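Local coordinates for protein multi-copper Oxidase CueO (Ochrobactrum, PDB 6EVG) that probably oxidises phenolic substrates as a laccase-like multicopper oxidase, with activity towards lignin model compounds and lignosulfonate, at residues Leu95-Ser99 with Ile100-Gly104; Ala213-Ala217 with Ser218-Leu222. One frame throughout, in Å; residues are numbered along the deposited sequence.

Contact 1 (Leu95-Ser99 with Ile100-Gly104); sequences LFVPS and ILDGG. With EDO (1,2-ethanediol), chain C.
Pro98 to Leu101 and Ser99 to Asp102 close two overlapping 3-10 turns in the loop that follows the His-Trp-His-Gly motif, a hallmark of multicopper oxidases. Leu101 N donates to Pro98 O at 3.0 Å and Asp102 N to Ser99 O at 3.1 Å, both nearly straight (N-H...O 164°) and with the donor raised above the carbonyl plane. A water bridges the turn, donating to Ser99 O and to Asp102 O. On the apolar side, Leu101 reaches back to the CD-CG side of the proline ring at a slant, its CD1 lying 3.8 Å from Pro98 CD, while Leu101 CB rests 4.0 Å from Val97 CB. Val97 CG2 meets the root of the aspartate, Asp102 CB, at 4.1 Å, the two side chains crossing at about a right angle. CG anti to the backbone N (chi1 -156°) points the Asp102 carboxylate at the diol and at His91 and Trp92. Its OD1 accepts Gly103 N at 2.9 Å, from 44° out of the carboxylate plane, and also Trp92 N; OD2 accepts ethanediol O1 at 2.7 Å and His91 ND1. The diol, probably from the crystallisation liquor, also donates O2 to Gly103 O and binds His439 ND1. With an alanine in place of Asp102, His91 ND1, Trp92 N and Gly103 N would probably lose this acceptor, and the His91 ring one bond fixing its rotation. Three protein bonds thus hold the carboxylate, the diol adding a fourth in the crystal, and tie the turn to a histidine that probably serves the trinuclear copper site, as in related oxidases.

Contact 2 (Ala213-Ala217 with Ser218-Leu222); sequences ARVPA and SIVRL
Between Val215 and Val220, whose CA atoms stand 7.5 Å apart, the chain reverses through an inverse gamma turn centred on Ala217. Its closing bond, Ser218 N to Pro216 O at 2.9 Å, is weak, its N-H...O angle only 134°. Inside the bend the packing turns on Val220, whose CG2 lies 4.1 Å from Val215 CB and 4.0 Å from Pro216 CD. With CG1 anti to the backbone N (chi1 171°), CG2 falls beside that N and is the branch presented to the opposing arm; it touches the proline along its CD-CG side, the two side chains meeting at a slant. Another part of the same ring faces a polar neighbour: Ser218 OG sits 3.3 Å from Pro216 CG and 3.5 Å from Pro216 CB, beside the CB-CG edge. The oxygen comes to that edge because it is tucked between the backbone N and the carbonyl carbon (chi1 65°). One ring is therefore touched by a methyl and by a hydroxyl of the returning arm, and the contact between the arms is made almost wholly by side chains. Phe276 packs on both Val215 and Val220, and Ile171 also touches Val215, so the two valines sit in a buried apolar cluster. The backbones pair outward instead: Val215 bonds with Val302 and Asp304, Ser218 with Phe276. Strand 212-215 accordingly edges one sheet, while strand 219-226 lies inside another. Two strands of different sheets, joined by a tight turn and facing each other through side chains, form a beta-arch, consistent with the two-sheet sandwich of a cupredoxin-like domain.

In the fold
Contact 1 precedes contact 2 in the chain and falls in a different multicopper oxidase domain sequence; their centres lie 34 Å apart and their nearest atoms about 15 Å apart, without touching. In contact 1 His91 bonds to Asp102, and His439 is reached through the bound ethanediol; both lie in motifs that in related oxidases serve the trinuclear copper site, whereas the copper ion seen here is held by His434, Cys490 and His495. The centre of contact 2 is about 23 Å from that of the chain, the centre of contact 1 about 16 Å. One turn thus borders the probable trinuclear site, while the other joins two sheets.

Contact 1 (Leu95-Ser99 with Ile100-Gly104)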
loop_
_atom_site.group_PDB
_atom_site.type_symbol
_atom_site.label_atom_id
_atom_site.label_comp_id
_atom_site.label_asym_id
_atom_site.label_seq_id
_atom_site.Cartn_x
_atom_site.Cartn_y
_atom_site.Cartn_z
ATOM N N LEU A 95 -6.939 -7.352 -2.418
ATOM C CA LEU A 95 -7.612 -8.625 -2.641
ATOM C C LEU A 95 -9.052 -8.389 -3.020
ATOM O O LEU A 95 -9.681 -7.425 -2.547
ATOM C CB LEU A 95 -7.527 -9.494 -1.354
ATOM C CG LEU A 95 -7.668 -10.980 -1.530
ATOM C CD1 LEU A 95 -6.446 -11.530 -2.325
ATOM C CD2 LEU A 95 -7.788 -11.677 -0.200
ATOM N N PHE A 96 -9.586 -9.226 -3.922
ATOM C CA PHE A 96 -11.002 -9.065 -4.333
ATOM C C PHE A 96 -11.858 -10.010 -3.488
ATOM O O PHE A 96 -11.861 -11.233 -3.695
ATOM C CB PHE A 96 -11.218 -9.385 -5.788
ATOM C CG PHE A 96 -10.712 -8.379 -6.803
ATOM C CD1 PHE A 96 -9.723 -7.445 -6.542
ATOM C CD2 PHE A 96 -11.206 -8.443 -8.093
ATOM C CE1 PHE A 96 -9.276 -6.573 -7.549
ATOM C CE2 PHE A 96 -10.749 -7.574 -9.080
ATOM C CZ PHE A 96 -9.801 -6.648 -8.791
ATOM N N VAL A 97 -12.598 -9.408 -2.551
ATOM C CA VAL A 97 -13.529 -10.144 -1.676
ATOM C C VAL A 97 -14.774 -9.306 -1.454
ATOM O O VAL A 97 -14.705 -8.077 -1.424
ATOM C CB VAL A 97 -12.896 -10.518 -0.309
ATOM C CG1 VAL A 97 -11.814 -11.561 -0.458
ATOM C CG2 VAL A 97 -12.417 -9.298 0.475
ATOM N N PRO A 98 -15.887 -9.971 -1.163
ATOM C CA PRO A 98 -17.026 -9.230 -0.612
ATOM C C PRO A 98 -16.677 -8.690 0.765
ATOM O O PRO A 98 -15.803 -9.220 1.444
ATOM C CB PRO A 98 -18.156 -10.262 -0.525
ATOM C CG PRO A 98 -17.467 -11.549 -0.498
ATOM C CD PRO A 98 -16.136 -11.407 -1.209
ATOM N N SER A 99 -17.389 -7.634 1.176
ATOM C CA SER A 99 -17.005 -6.950 2.404
ATOM C C SER A 99 -17.107 -7.819 3.645
ATOM O O SER A 99 -16.375 -7.574 4.598
ATOM C CB SER A 99 -17.799 -5.669 2.602
ATOM O OG SER A 99 -19.166 -5.999 2.915
ATOM N N ILE A 100 -17.940 -8.837 3.632
ATOM C CA ILE A 100 -18.045 -9.725 4.803
ATOM C C ILE A 100 -16.771 -10.526 5.046
ATOM O O ILE A 100 -16.648 -11.129 6.109
ATOM C CB ILE A 100 -19.241 -10.699 4.649
ATOM C CG1 ILE A 100 -19.160 -11.588 3.429
ATOM C CG2 ILE A 100 -20.550 -9.909 4.833
ATOM C CD1 ILE A 100 -20.108 -12.804 3.485
ATOM N N LEU A 101 -15.828 -10.579 4.086
ATOM C CA LEU A 101 -14.554 -11.291 4.250
ATOM C C LEU A 101 -13.385 -10.350 4.531
ATOM O O LEU A 101 -12.239 -10.841 4.623
ATOM C CB LEU A 101 -14.244 -12.138 3.034
ATOM C CG LEU A 101 -15.334 -13.096 2.617
ATOM C CD1 LEU A 101 -14.938 -13.931 1.421
ATOM C CD2 LEU A 101 -15.787 -13.989 3.702
ATOM N N ASP A 102 -13.659 -9.047 4.669
ATOM C CA ASP A 102 -12.597 -8.062 4.882
ATOM C C ASP A 102 -12.682 -7.464 6.260
ATOM O O ASP A 102 -13.739 -7.521 6.901
ATOM C CB ASP A 102 -12.720 -6.976 3.801
ATOM C CG ASP A 102 -11.409 -6.216 3.511
ATOM O OD1 ASP A 102 -10.384 -6.565 4.106
ATOM O OD2 ASP A 102 -11.480 -5.263 2.709
ATOM N N GLY A 103 -11.573 -6.921 6.747
ATOM C CA GLY A 103 -11.494 -6.383 8.097
ATOM C C GLY A 103 -11.565 -4.858 8.137
ATOM O O GLY A 103 -11.012 -4.167 7.265
ATOM N N GLY A 104 -12.151 -4.350 9.193
ATOM C CA GLY A 104 -12.264 -2.930 9.428
ATOM C C GLY A 104 -12.971 -2.648 10.729
ATOM O O GLY A 104 -13.209 -3.544 11.515
HETATM C C1 EDO C . -13.624 -3.305 4.625
HETATM O O1 EDO C . -12.865 -3.018 3.445
HETATM C C2 EDO C . -13.521 -2.334 5.731
HETATM O O2 EDO C . -12.152 -1.993 6.001
HETATM O O HOH W 1 -15.734 -5.560 6.370
#

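Contact 2 (Ala213-Ala217 with Ser218-Leu222)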
loop_
_atom_site.group_PDB
_atom_site.type_symbol
_atom_site.label_atom_id
_atom_site.label_comp_id
_atom_site.label_asym_id
_atom_site.label_seq_id
_atom_site.Cartn_x
_atom_site.Cartn_y
_atom_site.Cartn_z
ATOM N N ALA A 213 21.295 -5.315 -0.685
ATOM C CA ALA A 213 20.815 -6.487 -1.400
ATOM C C ALA A 213 21.854 -6.948 -2.396
ATOM O O ALA A 213 22.382 -6.138 -3.149
ATOM C CB ALA A 213 19.515 -6.235 -2.120
ATOM N N ARG A 214 22.098 -8.244 -2.461
ATOM C CA ARG A 214 22.911 -8.857 -3.526
ATOM C C ARG A 214 22.009 -9.354 -4.614
ATOM O O ARG A 214 21.005 -10.010 -4.311
ATOM C CB ARG A 214 23.800 -9.974 -2.934
ATOM C CG ARG A 214 24.738 -9.471 -1.840
ATOM C CD ARG A 214 25.688 -10.524 -1.332
ATOM N NE ARG A 214 26.762 -10.757 -2.291
ATOM C CZ ARG A 214 27.815 -9.946 -2.478
ATOM N NH1 ARG A 214 27.977 -8.839 -1.736
ATOM N NH2 ARG A 214 28.712 -10.239 -3.421
ATOM N N VAL A 215 22.356 -9.054 -5.872
ATOM C CA VAL A 215 21.491 -9.418 -6.993
ATOM C C VAL A 215 22.327 -10.057 -8.090
ATOM O O VAL A 215 23.544 -9.773 -8.211
ATOM C CB VAL A 215 20.718 -8.203 -7.548
ATOM C CG1 VAL A 215 19.623 -7.766 -6.567
ATOM C CG2 VAL A 215 21.645 -7.056 -7.907
ATOM N N PRO A 216 21.723 -10.912 -8.922
ATOM C CA PRO A 216 22.412 -11.407 -10.116
ATOM C C PRO A 216 22.630 -10.299 -11.140
ATOM O O PRO A 216 21.916 -9.293 -11.142
ATOM C CB PRO A 216 21.468 -12.499 -10.632
ATOM C CG PRO A 216 20.105 -11.995 -10.160
ATOM C CD PRO A 216 20.322 -11.358 -8.863
ATOM N N ALA A 217 23.591 -10.535 -12.043
ATOM C CA ALA A 217 23.833 -9.646 -13.163
ATOM C C ALA A 217 22.840 -9.966 -14.270
ATOM O O ALA A 217 23.183 -10.478 -15.329
ATOM C CB ALA A 217 25.264 -9.778 -13.650
ATOM N N SER A 218 21.580 -9.594 -14.033
ATOM C CA SER A 218 20.483 -9.919 -14.904
ATOM C C SER A 218 19.331 -8.934 -14.618
ATOM O O SER A 218 19.478 -8.002 -13.837
ATOM C CB SER A 218 20.068 -11.392 -14.718
ATOM O OG SER A 218 19.560 -11.607 -13.422
ATOM N N ILE A 219 18.195 -9.233 -15.208
ATOM C CA ILE A 219 16.968 -8.426 -14.946
ATOM C C ILE A 219 16.344 -8.902 -13.637
ATOM O O ILE A 219 16.082 -10.101 -13.428
ATOM C CB ILE A 219 15.969 -8.608 -16.102
ATOM C CG1 ILE A 219 16.509 -8.320 -17.465
ATOM C CG2 ILE A 219 14.695 -7.785 -15.803
ATOM C CD1 ILE A 219 16.990 -6.991 -17.635
ATOM N N VAL A 220 16.099 -7.935 -12.743
ATOM C CA VAL A 220 15.552 -8.189 -11.425
ATOM C C VAL A 220 14.236 -7.457 -11.289
ATOM O O VAL A 220 14.106 -6.300 -11.643
ATOM C CB VAL A 220 16.576 -7.758 -10.361
ATOM C CG1 VAL A 220 15.991 -7.779 -8.938
ATOM C CG2 VAL A 220 17.804 -8.628 -10.440
ATOM N N ARG A 221 13.253 -8.155 -10.705
ATOM C CA ARG A 221 11.933 -7.597 -10.392
ATOM C C ARG A 221 11.916 -7.126 -8.951
ATOM O O ARG A 221 12.212 -7.922 -8.041
ATOM C CB ARG A 221 10.909 -8.681 -10.637
ATOM C CG ARG A 221 9.470 -8.393 -10.403
ATOM C CD ARG A 221 8.691 -9.735 -10.729
ATOM N NE ARG A 221 7.265 -9.556 -10.771
ATOM C CZ ARG A 221 6.477 -10.578 -11.129
ATOM N NH1 ARG A 221 7.040 -11.757 -11.469
ATOM N NH2 ARG A 221 5.173 -10.403 -11.148
ATOM N N LEU A 222 11.560 -5.857 -8.758
ATOM C CA LEU A 222 11.400 -5.280 -7.414
ATOM C C LEU A 222 9.928 -4.966 -7.266
ATOM O O LEU A 222 9.327 -4.244 -8.059
ATOM C CB LEU A 222 12.228 -3.984 -7.288
ATOM C CG LEU A 222 13.731 -4.129 -7.605
ATOM C CD1 LEU A 222 14.413 -2.759 -7.585
ATOM C CD2 LEU A 222 14.413 -5.070 -6.636
#